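Long-range contacts in Chains: A (Unidentified, PDB 6ZMG), which binds S-adenosyl-L-homocysteine in sites shared between subunits of a trimer and probably acts on the related S-adenosyl-L-methionine: residues S12-V17 / S71-I76; G18-D23 / Q65-N70; V107-Q112 / D119-T124. All coordinates share one frame; numbering follows the deposited sequence. Where two conformers were deposited one is given.

How the contacts relate
Contacts 1 and 3 lie within one antiparallel sheet, and contact 2 at its frayed end. Strands 11-21, 49-59, 66-77 and 106-113, with helices 29-43 and 84-101, follow the beta-alpha-beta-beta-alpha-beta order of a ferredoxin-like fold. Contact 1 pairs the two central strands. Contact 2 lies about 17 Å away, centre to centre, where the same two strands splay apart, and it is nested inside the loop that contact 1 closes. Contact 3 comes later in the chain, about 10 Å from contact 1, and adds the hairpin 106-113/116-124 beside strand 11-21. All three touch the same S-adenosyl-L-homocysteine. The sheet therefore carries much of one ligand site, which a neighbouring subunit completes.

Contact 1. Residues S12-V17 / S71-I76; sequences SARIFV and SVQIII. With SAH (S-adenosyl-L-homocysteine), chain D; SAH (S-adenosyl-L-homocysteine), chain B.
Arg14, Phe16 and Gln73 meet on one face of the two central strands of a ferredoxin-like antiparallel sheet. Segments 12-17 and 71-76 run at 165° to each other. Three hydrogen-bonded pairs, Ala13-Ile76, Ile15-Ile74 and Val17-Val72, join their backbones. Gln73 has CG anti to its backbone N (chi1 179°), and its chain stands extended beside Phe16. Its CB lies 4.0 Å from Phe16 CE2. Its CG comes closer to the same atom, at 3.7 Å, and the ring and amide planes are 35° apart. CD is equally near Arg14 CD and Phe16 CE2. At the tip, OE1 touches Arg14 CD at 3.0 Å and takes a weak hydrogen bond from Arg14 NH1 at 3.4 Å. NE2 turns to Gln54, its main polar partner. The guanidinium also has Phe16 CZ over the centre of one face, 3.8 Å above its plane, while NE forms a long, weak ion pair with Glu110. Replacing Arg14 with an alanine would probably leave the Phe16 ring and the Gln73 OE1 without this neighbour and the Glu110 carboxylate without this distant positive partner. The other face is apolar. Ile15 CB meets Ile74 CB at 4.1 Å, and helices 29-43 and 84-101 pack over these residues. Ligands lie by both ends: the Ile75-Ile76 backbone borders the adenine of one S-adenosyl-L-homocysteine, and Ser71 OG shares a hydrogen bond with O2' of another at 2.8 Å.

Contact 2. Residues G18-D23 / Q65-N70; sequences GLNVGD and QLVTEN. With SAH (S-adenosyl-L-homocysteine), chain D.
Leu19 N donates to Asn70 O at 2.9 Å in a bent bond, and beyond this bond the backbones drift apart to a CA-CA distance of 6.4 Å between Asp23 and Val67. The contact is the splayed end of the two central strands of the ferredoxin-like sheet, and it forms part of the S-adenosyl-L-homocysteine site. Glu69 fills the opening. Its CG sits between the backbone N and the carbonyl carbon (chi1 59°), which sends the extended chain across toward Gly18 and Asn20. OE1 accepts from Asn20 N at 3.1 Å on its anti side, 31° out of the carboxylate plane. It also accepts from the ligand amino N. OE2 lies 3.3 Å from Gly18 CA, and a side chain at Gly18 would run into it. The Asn20 amide stands nearly upright to the carboxylate, the planes being 83° apart, and its CG rests 3.4 Å from Glu69 CB. Two waters bridge the gap: one links Asn20 OD1 to Asn70 N, the other links Asn20 ND2 to Asp23 O and Thr68 O. Glu69 thus grips the ligand at two points, and Glu69 OE2 takes the ribose O3' hydroxyl at 2.6 Å.

Contact 3. Residues V107-Q112 / D119-T124; sequences VIVEIQ and DVYSIT. With SAH (S-adenosyl-L-homocysteine), chain D.
The beta hairpin of strands 106-113 and 116-124 lies at one side of the ferredoxin-like sheet, and within it Val109 and Tyr121 form the middle hydrogen-bonded pair. The segments run antiparallel at 163°. Val109 N donates to Tyr121 O at 2.9 Å, and Tyr121 N donates back to Val109 O. Val107-Ile123 is bonded both ways too, and Ile111 N donates to Asp119 O. On the face toward helix 84-101, Tyr121 has CG anti to its carbonyl carbon (chi1 -53°), and this lays the ring against two residues of the other strand. Val109 CG1 reaches its CD2 at 4.2 Å. Ile111 CG1 comes at the ring edge, in plane, 4.0 Å from CE2. The other branch of Val109 is used as well, for CG2 lies 3.7 Å from Ile123 CD1. On the opposite face Ile108 and Val120 lie side by side, their CG2 and CG1 atoms 4.2 Å apart. Ile108 CD1 extends to the ligand adenine, 3.4 Å from C8 of S-adenosyl-L-homocysteine. Residues 121-124 also pair with a strand of a neighbouring subunit, continuing the sheet. The hairpin is therefore held by backbone bonds and apolar side chains, and through Ile108 it offers the adenine an apolar contact rather than a polar one.

Contact 1. Residues S12-V17 / S71-I76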
loop_
_atom_site.group_PDB
_atom_site.type_symbol
_atom_site.label_atom_id
_atom_site.label_comp_id
_atom_site.label_asym_id
_atom_site.label_seq_id
_atom_site.Cartn_x
_atom_site.Cartn_y
_atom_site.Cartn_z
ATOM N N SER A 12 -13.703 -0.064 0.788
ATOM C CA SER A 12 -12.509 0.739 0.627
ATOM C C SER A 12 -12.196 0.828 -0.858
ATOM O O SER A 12 -12.762 0.107 -1.685
ATOM C CB SER A 12 -11.332 0.136 1.389
ATOM O OG SER A 12 -10.924 -1.117 0.851
ATOM N N ALA A 13 -11.296 1.742 -1.189
ATOM C CA ALA A 13 -10.902 1.926 -2.565
ATOM C C ALA A 13 -9.445 2.340 -2.636
ATOM O O ALA A 13 -8.870 2.875 -1.679
ATOM C CB ALA A 13 -11.734 3.019 -3.245
ATOM N N ARG A 14 -8.868 2.083 -3.803
ATOM C CA ARG A 14 -7.554 2.564 -4.192
ATOM C C ARG A 14 -7.698 3.231 -5.552
ATOM O O ARG A 14 -8.352 2.687 -6.454
ATOM C CB ARG A 14 -6.550 1.413 -4.307
ATOM C CG ARG A 14 -6.184 0.757 -3.022
ATOM C CD ARG A 14 -4.811 0.105 -3.177
ATOM N NE ARG A 14 -4.821 -1.012 -4.117
ATOM C CZ ARG A 14 -3.754 -1.745 -4.427
ATOM N NH1 ARG A 14 -2.562 -1.465 -3.906
ATOM N NH2 ARG A 14 -3.876 -2.751 -5.285
ATOM N N ILE A 15 -7.094 4.404 -5.697
ATOM C CA ILE A 15 -7.082 5.124 -6.964
ATOM C C ILE A 15 -5.631 5.439 -7.294
ATOM O O ILE A 15 -4.905 5.972 -6.450
ATOM C CB ILE A 15 -7.907 6.426 -6.899
ATOM C CG1 ILE A 15 -9.342 6.147 -6.441
ATOM C CG2 ILE A 15 -7.915 7.117 -8.241
ATOM C CD1 ILE A 15 -10.191 7.398 -6.271
ATOM N N PHE A 16 -5.220 5.136 -8.520
ATOM C CA PHE A 16 -3.881 5.461 -8.988
ATOM C C PHE A 16 -3.960 6.594 -9.997
ATOM O O PHE A 16 -4.626 6.458 -11.029
ATOM C CB PHE A 16 -3.225 4.255 -9.620
ATOM C CG PHE A 16 -3.046 3.099 -8.682
ATOM C CD1 PHE A 16 -4.055 2.169 -8.471
ATOM C CD2 PHE A 16 -1.878 2.964 -7.975
ATOM C CE1 PHE A 16 -3.851 1.089 -7.582
ATOM C CE2 PHE A 16 -1.665 1.893 -7.125
ATOM C CZ PHE A 16 -2.639 0.959 -6.924
ATOM N N VAL A 17 -3.252 7.689 -9.704
ATOM C CA VAL A 17 -3.255 8.902 -10.522
ATOM C C VAL A 17 -1.813 9.256 -10.848
ATOM O O VAL A 17 -1.016 9.495 -9.931
ATOM C CB VAL A 17 -3.883 10.108 -9.797
ATOM C CG1 VAL A 17 -3.967 11.302 -10.756
ATOM C CG2 VAL A 17 -5.226 9.779 -9.220
ATOM N N SER A 71 3.687 9.110 -9.374
ATOM C CA SER A 71 2.248 8.900 -9.300
ATOM C C SER A 71 1.812 8.879 -7.841
ATOM O O SER A 71 2.633 8.962 -6.912
ATOM C CB SER A 71 1.836 7.645 -10.077
ATOM O OG SER A 71 2.374 6.505 -9.466
ATOM N N VAL A 72 0.495 8.789 -7.652
ATOM C CA VAL A 72 -0.116 8.844 -6.336
ATOM C C VAL A 72 -1.096 7.700 -6.212
ATOM O O VAL A 72 -1.906 7.467 -7.115
ATOM C CB VAL A 72 -0.857 10.171 -6.101
ATOM C CG1 VAL A 72 -1.430 10.193 -4.698
ATOM C CG2 VAL A 72 0.088 11.328 -6.348
ATOM N N GLN A 73 -0.981 6.961 -5.124
ATOM C CA GLN A 73 -1.965 5.957 -4.753
ATOM C C GLN A 73 -2.840 6.560 -3.656
ATOM O O GLN A 73 -2.357 6.870 -2.559
ATOM C CB GLN A 73 -1.269 4.677 -4.303
ATOM C CG GLN A 73 -2.245 3.611 -3.879
ATOM C CD GLN A 73 -1.618 2.400 -3.225
ATOM O OE1 GLN A 73 -2.313 1.652 -2.542
ATOM N NE2 GLN A 73 -0.323 2.163 -3.474
ATOM N N ILE A 74 -4.117 6.763 -3.969
ATOM C CA ILE A 74 -5.084 7.263 -2.994
ATOM C C ILE A 74 -5.757 6.065 -2.347
ATOM O O ILE A 74 -6.287 5.195 -3.048
ATOM C CB ILE A 74 -6.141 8.160 -3.660
ATOM C CG1 ILE A 74 -5.498 9.240 -4.519
ATOM C CG2 ILE A 74 -7.040 8.796 -2.594
ATOM C CD1 ILE A 74 -6.504 10.035 -5.308
ATOM N N ILE A 75 -5.741 6.012 -1.022
ATOM C CA ILE A 75 -6.349 4.924 -0.264
ATOM C C ILE A 75 -7.500 5.525 0.526
ATOM O O ILE A 75 -7.292 6.442 1.331
ATOM C CB ILE A 75 -5.343 4.238 0.674
ATOM C CG1 ILE A 75 -4.144 3.719 -0.111
ATOM C CG2 ILE A 75 -6.035 3.125 1.485
ATOM C CD1 ILE A 75 -2.994 3.251 0.787
ATOM N N ILE A 76 -8.701 4.993 0.313
ATOM C CA ILE A 76 -9.908 5.491 0.958
ATOM C C ILE A 76 -10.564 4.338 1.702
ATOM O O ILE A 76 -10.987 3.361 1.078
ATOM C CB ILE A 76 -10.900 6.078 -0.060
ATOM C CG1 ILE A 76 -10.305 7.291 -0.758
ATOM C CG2 ILE A 76 -12.229 6.447 0.630
ATOM C CD1 ILE A 76 -11.068 7.717 -2.005
HETATM N N SAH D . 0.156 9.660 -16.736
HETATM C CA SAH D . -0.550 8.459 -17.208
HETATM C CB SAH D . -1.077 7.627 -16.007
HETATM C CG SAH D . -0.671 6.181 -16.161
HETATM S SD SAH D . -1.398 5.043 -14.966
HETATM C C SAH D . -1.739 8.757 -18.133
HETATM O O SAH D . -2.515 7.884 -18.451
HETATM O OXT SAH D . -1.810 9.967 -18.568
HETATM C "C5'" SAH D . -1.164 5.883 -13.378
HETATM C "C4'" SAH D . -0.396 5.047 -12.372
HETATM O "O4'" SAH D . -1.032 3.758 -12.205
HETATM C "C3'" SAH D . 1.022 4.676 -12.777
HETATM O "O3'" SAH D . 1.960 5.721 -12.561
HETATM C "C2'" SAH D . 1.306 3.492 -11.845
HETATM O "O2'" SAH D . 1.706 4.005 -10.579
HETATM C "C1'" SAH D . -0.069 2.825 -11.755
HETATM N N9 SAH D . -0.184 1.633 -12.588
HETATM C C8 SAH D . -0.497 1.579 -13.925
HETATM N N7 SAH D . -0.618 0.352 -14.388
HETATM C C5 SAH D . -0.360 -0.442 -13.284
HETATM C C6 SAH D . -0.394 -1.838 -13.094
HETATM N N6 SAH D . -0.697 -2.719 -14.056
HETATM N N1 SAH D . -0.133 -2.301 -11.851
HETATM C C2 SAH D . 0.154 -1.428 -10.882
HETATM N N3 SAH D . 0.205 -0.100 -10.939
HETATM C C4 SAH D . -0.075 0.336 -12.174
HETATM N N SAH B . -3.008 13.269 13.722
HETATM C CA SAH B . -4.346 12.658 13.742
HETATM C CB SAH B . -4.330 11.285 13.017
HETATM C CG SAH B . -5.453 11.219 12.010
HETATM S SD SAH B . -5.711 9.605 11.246
HETATM C C SAH B . -4.912 12.441 15.153
HETATM O O SAH B . -5.917 11.789 15.327
HETATM O OXT SAH B . -4.274 13.034 16.101
HETATM C "C5'" SAH B . -4.042 9.083 10.774
HETATM C "C4'" SAH B . -3.913 8.774 9.295
HETATM O "O4'" SAH B . -4.908 7.801 8.900
HETATM C "C3'" SAH B . -4.187 9.939 8.357
HETATM O "O3'" SAH B . -3.084 10.825 8.225
HETATM C "C2'" SAH B . -4.457 9.211 7.036
HETATM O "O2'" SAH B . -3.206 8.901 6.431
HETATM C "C1'" SAH B . -5.163 7.940 7.516
HETATM N N9 SAH B . -6.609 7.982 7.333
HETATM C C8 SAH B . -7.538 8.543 8.176
HETATM N N7 SAH B . -8.783 8.346 7.792
HETATM C C5 SAH B . -8.654 7.618 6.622
HETATM C C6 SAH B . -9.606 7.037 5.760
HETATM N N6 SAH B . -10.931 7.119 5.941
HETATM N N1 SAH B . -9.139 6.333 4.706
HETATM C C2 SAH B . -7.819 6.233 4.527
HETATM N N3 SAH B . -6.834 6.724 5.274
HETATM C C4 SAH B . -7.319 7.402 6.321
#

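Contact 2. Residues G18-D23 / Q65-N70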
loop_
_atom_site.group_PDB
_atom_site.type_symbol
_atom_site.label_atom_id
_atom_site.label_comp_id
_atom_site.label_asym_id
_atom_site.label_seq_id
_atom_site.Cartn_x
_atom_site.Cartn_y
_atom_site.Cartn_z
ATOM N N GLY A 18 -1.482 9.299 -12.130
ATOM C CA GLY A 18 -0.159 9.696 -12.551
ATOM C C GLY A 18 0.008 11.203 -12.582
ATOM O O GLY A 18 -0.962 11.958 -12.606
ATOM N N LEU A 19 1.274 11.635 -12.560
ATOM C CA LEU A 19 1.620 13.046 -12.494
ATOM C C LEU A 19 2.351 13.535 -13.733
ATOM O O LEU A 19 2.639 14.736 -13.830
ATOM C CB LEU A 19 2.436 13.353 -11.233
ATOM C CG LEU A 19 1.747 12.931 -9.939
ATOM C CD1 LEU A 19 2.658 13.074 -8.754
ATOM C CD2 LEU A 19 0.476 13.718 -9.677
ATOM N N ASN A 20 2.629 12.647 -14.687
ATOM C CA ASN A 20 3.044 13.051 -16.018
ATOM C C ASN A 20 1.813 13.377 -16.852
ATOM O O ASN A 20 0.778 12.716 -16.739
ATOM C CB ASN A 20 3.741 11.905 -16.752
ATOM C CG ASN A 20 5.238 11.870 -16.558
ATOM O OD1 ASN A 20 5.790 12.409 -15.605
ATOM N ND2 ASN A 20 5.908 11.202 -17.479
ATOM N N VAL A 21 1.940 14.378 -17.709
ATOM C CA VAL A 21 1.034 14.573 -18.830
ATOM C C VAL A 21 1.819 14.143 -20.059
ATOM O O VAL A 21 2.796 14.796 -20.452
ATOM C CB VAL A 21 0.551 16.018 -18.933
ATOM C CG1 VAL A 21 -0.365 16.160 -20.124
ATOM C CG2 VAL A 21 -0.161 16.416 -17.660
ATOM N N GLY A 22 1.406 13.032 -20.650
ATOM C CA GLY A 22 2.246 12.408 -21.655
ATOM C C GLY A 22 3.587 12.021 -21.069
ATOM O O GLY A 22 3.664 11.378 -20.019
ATOM N N ASP A 23 4.669 12.405 -21.724
ATOM C CA ASP A 23 5.977 12.110 -21.157
ATOM C C ASP A 23 6.562 13.271 -20.352
ATOM O O ASP A 23 7.749 13.229 -20.011
ATOM C CB ASP A 23 6.932 11.611 -22.240
ATOM C CG ASP A 23 7.200 12.643 -23.281
ATOM O OD1 ASP A 23 6.748 13.796 -23.098
ATOM O OD2 ASP A 23 7.875 12.296 -24.274
ATOM N N GLN A 65 4.448 3.714 -26.145
ATOM C CA GLN A 65 5.626 4.164 -25.416
ATOM C C GLN A 65 5.527 3.835 -23.929
ATOM O O GLN A 65 4.472 3.973 -23.306
ATOM C CB GLN A 65 5.779 5.678 -25.567
ATOM N N LEU A 66 6.646 3.410 -23.357
ATOM C CA LEU A 66 6.742 3.086 -21.945
ATOM C C LEU A 66 7.265 4.310 -21.217
ATOM O O LEU A 66 8.343 4.820 -21.548
ATOM C CB LEU A 66 7.722 1.943 -21.740
ATOM C CG LEU A 66 7.714 1.395 -20.317
ATOM C CD1 LEU A 66 6.409 0.671 -20.049
ATOM C CD2 LEU A 66 8.903 0.481 -20.163
ATOM N N VAL A 67 6.520 4.758 -20.221
ATOM C CA VAL A 67 6.847 5.959 -19.481
ATOM C C VAL A 67 6.992 5.622 -18.006
ATOM O O VAL A 67 6.261 4.784 -17.469
ATOM C CB VAL A 67 5.744 7.025 -19.659
ATOM C CG1 VAL A 67 6.164 8.311 -18.973
ATOM C CG2 VAL A 67 5.422 7.254 -21.135
ATOM N N THR A 68 7.929 6.299 -17.355
ATOM C CA THR A 68 8.096 6.247 -15.909
ATOM C C THR A 68 7.766 7.632 -15.380
ATOM O O THR A 68 8.246 8.631 -15.923
ATOM C CB THR A 68 9.527 5.853 -15.554
ATOM O OG1 THR A 68 9.828 4.604 -16.183
ATOM C CG2 THR A 68 9.704 5.684 -14.058
ATOM N N GLU A 69 6.920 7.691 -14.357
ATOM C CA GLU A 69 6.449 8.956 -13.824
ATOM C C GLU A 69 6.397 8.871 -12.308
ATOM O O GLU A 69 6.487 7.793 -11.718
ATOM C CB GLU A 69 5.031 9.282 -14.327
ATOM C CG GLU A 69 4.004 8.216 -13.960
ATOM C CD GLU A 69 2.589 8.509 -14.461
ATOM O OE1 GLU A 69 2.354 9.577 -15.074
ATOM O OE2 GLU A 69 1.707 7.637 -14.266
ATOM N N ASN A 70 6.240 10.020 -11.677
ATOM C CA ASN A 70 5.729 10.017 -10.322
ATOM C C ASN A 70 4.225 9.789 -10.379
ATOM O O ASN A 70 3.553 10.256 -11.296
ATOM C CB ASN A 70 5.988 11.361 -9.658
ATOM C CG ASN A 70 7.463 11.646 -9.461
ATOM O OD1 ASN A 70 8.280 10.742 -9.274
ATOM N ND2 ASN A 70 7.803 12.920 -9.456
HETATM N N SAH D . 0.156 9.660 -16.736
HETATM C CA SAH D . -0.550 8.459 -17.208
HETATM C CB SAH D . -1.077 7.627 -16.007
HETATM C CG SAH D . -0.671 6.181 -16.161
HETATM S SD SAH D . -1.398 5.043 -14.966
HETATM C C SAH D . -1.739 8.757 -18.133
HETATM O O SAH D . -2.515 7.884 -18.451
HETATM O OXT SAH D . -1.810 9.967 -18.568
HETATM C "C5'" SAH D . -1.164 5.883 -13.378
HETATM C "C4'" SAH D . -0.396 5.047 -12.372
HETATM O "O4'" SAH D . -1.032 3.758 -12.205
HETATM C "C3'" SAH D . 1.022 4.676 -12.777
HETATM O "O3'" SAH D . 1.960 5.721 -12.561
HETATM C "C2'" SAH D . 1.306 3.492 -11.845
HETATM O "O2'" SAH D . 1.706 4.005 -10.579
HETATM C "C1'" SAH D . -0.069 2.825 -11.755
HETATM N N9 SAH D . -0.184 1.633 -12.588
HETATM C C8 SAH D . -0.497 1.579 -13.925
HETATM N N7 SAH D . -0.618 0.352 -14.388
HETATM C C5 SAH D . -0.360 -0.442 -13.284
HETATM C C6 SAH D . -0.394 -1.838 -13.094
HETATM N N6 SAH D . -0.697 -2.719 -14.056
HETATM N N1 SAH D . -0.133 -2.301 -11.851
HETATM C C2 SAH D . 0.154 -1.428 -10.882
HETATM N N3 SAH D . 0.205 -0.100 -10.939
HETATM C C4 SAH D . -0.075 0.336 -12.174
HETATM O O HOH W 1 6.217 12.610 -12.997
HETATM O O HOH W 2 8.953 10.964 -18.040
#

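Contact 3. Residues V107-Q112 / D119-T124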
loop_
_atom_site.group_PDB
_atom_site.type_symbol
_atom_site.label_atom_id
_atom_site.label_comp_id
_atom_site.label_asym_id
_atom_site.label_seq_id
_atom_site.Cartn_x
_atom_site.Cartn_y
_atom_site.Cartn_z
ATOM N N VAL A 107 -6.911 6.559 -15.404
ATOM C CA VAL A 107 -6.852 6.491 -13.945
ATOM C C VAL A 107 -7.372 5.113 -13.555
ATOM O O VAL A 107 -8.382 4.651 -14.095
ATOM C CB VAL A 107 -7.683 7.608 -13.283
ATOM C CG1 VAL A 107 -7.887 7.345 -11.819
ATOM C CG2 VAL A 107 -6.989 8.965 -13.489
ATOM N N ILE A 108 -6.689 4.445 -12.638
ATOM C CA ILE A 108 -7.088 3.109 -12.214
ATOM C C ILE A 108 -7.794 3.197 -10.872
ATOM O O ILE A 108 -7.294 3.829 -9.935
ATOM C CB ILE A 108 -5.874 2.171 -12.137
ATOM C CG1 ILE A 108 -5.251 2.021 -13.514
ATOM C CG2 ILE A 108 -6.288 0.839 -11.541
ATOM C CD1 ILE A 108 -3.905 1.351 -13.445
ATOM N N VAL A 109 -8.943 2.534 -10.769
ATOM C CA VAL A 109 -9.750 2.515 -9.558
ATOM C C VAL A 109 -10.011 1.069 -9.162
ATOM O O VAL A 109 -10.423 0.254 -9.997
ATOM C CB VAL A 109 -11.091 3.244 -9.763
ATOM C CG1 VAL A 109 -11.988 3.077 -8.540
ATOM C CG2 VAL A 109 -10.879 4.719 -10.053
ATOM N N GLU A 110 -9.791 0.755 -7.887
ATOM C CA GLU A 110 -10.066 -0.568 -7.336
ATOM C C GLU A 110 -10.983 -0.411 -6.130
ATOM O O GLU A 110 -10.660 0.331 -5.195
ATOM C CB GLU A 110 -8.758 -1.266 -6.931
ATOM C CG GLU A 110 -8.957 -2.661 -6.356
ATOM C CD GLU A 110 -7.686 -3.301 -5.834
ATOM O OE1 GLU A 110 -7.015 -4.014 -6.598
ATOM O OE2 GLU A 110 -7.361 -3.110 -4.649
ATOM N N ILE A 111 -12.122 -1.109 -6.158
ATOM C CA ILE A 111 -13.109 -1.099 -5.090
ATOM C C ILE A 111 -12.996 -2.427 -4.362
ATOM O O ILE A 111 -13.027 -3.486 -5.002
ATOM C CB ILE A 111 -14.544 -0.973 -5.629
ATOM C CG1 ILE A 111 -14.714 0.252 -6.519
ATOM C CG2 ILE A 111 -15.525 -0.962 -4.467
ATOM C CD1 ILE A 111 -14.547 1.545 -5.812
ATOM N N GLN A 112 -12.931 -2.376 -3.034
ATOM C CA GLN A 112 -12.863 -3.567 -2.208
ATOM C C GLN A 112 -13.988 -3.576 -1.188
ATOM O O GLN A 112 -14.468 -2.523 -0.751
ATOM C CB GLN A 112 -11.536 -3.642 -1.445
ATOM C CG GLN A 112 -10.337 -3.813 -2.365
ATOM C CD GLN A 112 -9.037 -3.844 -1.621
ATOM O OE1 GLN A 112 -9.018 -3.898 -0.395
ATOM N NE2 GLN A 112 -7.934 -3.808 -2.355
ATOM N N ASP A 119 -14.296 -4.716 -8.046
ATOM C CA ASP A 119 -14.147 -4.196 -9.388
ATOM C C ASP A 119 -12.778 -3.529 -9.461
ATOM O O ASP A 119 -12.359 -2.885 -8.500
ATOM C CB ASP A 119 -15.194 -3.108 -9.714
ATOM C CG ASP A 119 -16.587 -3.378 -9.111
ATOM O OD1 ASP A 119 -17.348 -4.186 -9.696
ATOM O OD2 ASP A 119 -16.933 -2.750 -8.073
ATOM N N VAL A 120 -12.090 -3.701 -10.585
ATOM C CA VAL A 120 -10.983 -2.842 -10.985
ATOM C C VAL A 120 -11.399 -2.204 -12.299
ATOM O O VAL A 120 -11.824 -2.908 -13.226
ATOM C CB VAL A 120 -9.672 -3.615 -11.210
ATOM C CG1 VAL A 120 -8.567 -2.654 -11.658
ATOM C CG2 VAL A 120 -9.265 -4.370 -10.009
ATOM N N TYR A 121 -11.304 -0.878 -12.367
ATOM C CA TYR A 121 -11.702 -0.101 -13.525
ATOM C C TYR A 121 -10.501 0.690 -14.016
ATOM O O TYR A 121 -9.733 1.223 -13.208
ATOM C CB TYR A 121 -12.778 0.971 -13.175
ATOM C CG TYR A 121 -13.987 0.453 -12.471
ATOM C CD1 TYR A 121 -15.010 -0.150 -13.182
ATOM C CD2 TYR A 121 -14.142 0.620 -11.113
ATOM C CE1 TYR A 121 -16.142 -0.625 -12.546
ATOM C CE2 TYR A 121 -15.264 0.141 -10.457
ATOM C CZ TYR A 121 -16.264 -0.481 -11.180
ATOM O OH TYR A 121 -17.397 -0.950 -10.555
ATOM N N SER A 122 -10.364 0.808 -15.327
ATOM C CA SER A 122 -9.496 1.811 -15.917
ATOM C C SER A 122 -10.403 2.886 -16.487
ATOM O O SER A 122 -11.211 2.612 -17.372
ATOM C CB SER A 122 -8.632 1.233 -17.026
ATOM O OG SER A 122 -7.658 2.195 -17.378
ATOM N N ILE A 123 -10.299 4.093 -15.967
ATOM C CA ILE A 123 -11.097 5.202 -16.465
ATOM C C ILE A 123 -10.261 5.839 -17.558
ATOM O O ILE A 123 -9.207 6.406 -17.270
ATOM C CB ILE A 123 -11.402 6.205 -15.353
ATOM C CG1 ILE A 123 -12.189 5.524 -14.241
ATOM C CG2 ILE A 123 -12.180 7.356 -15.936
ATOM C CD1 ILE A 123 -12.403 6.385 -13.013
ATOM N N THR A 124 -10.723 5.745 -18.801
ATOM C CA THR A 124 -9.900 6.014 -19.969
ATOM C C THR A 124 -10.446 7.184 -20.762
ATOM O O THR A 124 -11.640 7.232 -21.070
ATOM C CB THR A 124 -9.838 4.771 -20.849
ATOM O OG1 THR A 124 -9.372 3.685 -20.048
ATOM C CG2 THR A 124 -8.889 4.977 -21.961
HETATM N N SAH D . 0.156 9.660 -16.736
HETATM C CA SAH D . -0.550 8.459 -17.208
HETATM C CB SAH D . -1.077 7.627 -16.007
HETATM C CG SAH D . -0.671 6.181 -16.161
HETATM S SD SAH D . -1.398 5.043 -14.966
HETATM C C SAH D . -1.739 8.757 -18.133
HETATM O O SAH D . -2.515 7.884 -18.451
HETATM O OXT SAH D . -1.810 9.967 -18.568
HETATM C "C5'" SAH D . -1.164 5.883 -13.378
HETATM C "C4'" SAH D . -0.396 5.047 -12.372
HETATM O "O4'" SAH D . -1.032 3.758 -12.205
HETATM C "C3'" SAH D . 1.022 4.676 -12.777
HETATM O "O3'" SAH D . 1.960 5.721 -12.561
HETATM C "C2'" SAH D . 1.306 3.492 -11.845
HETATM O "O2'" SAH D . 1.706 4.005 -10.579
HETATM C "C1'" SAH D . -0.069 2.825 -11.755
HETATM N N9 SAH D . -0.184 1.633 -12.588
HETATM C C8 SAH D . -0.497 1.579 -13.925
HETATM N N7 SAH D . -0.618 0.352 -14.388
HETATM C C5 SAH D . -0.360 -0.442 -13.284
HETATM C C6 SAH D . -0.394 -1.838 -13.094
HETATM N N6 SAH D . -0.697 -2.719 -14.056
HETATM N N1 SAH D . -0.133 -2.301 -11.851
HETATM C C2 SAH D . 0.154 -1.428 -10.882
HETATM N N3 SAH D . 0.205 -0.100 -10.939
HETATM C C4 SAH D . -0.075 0.336 -12.174
#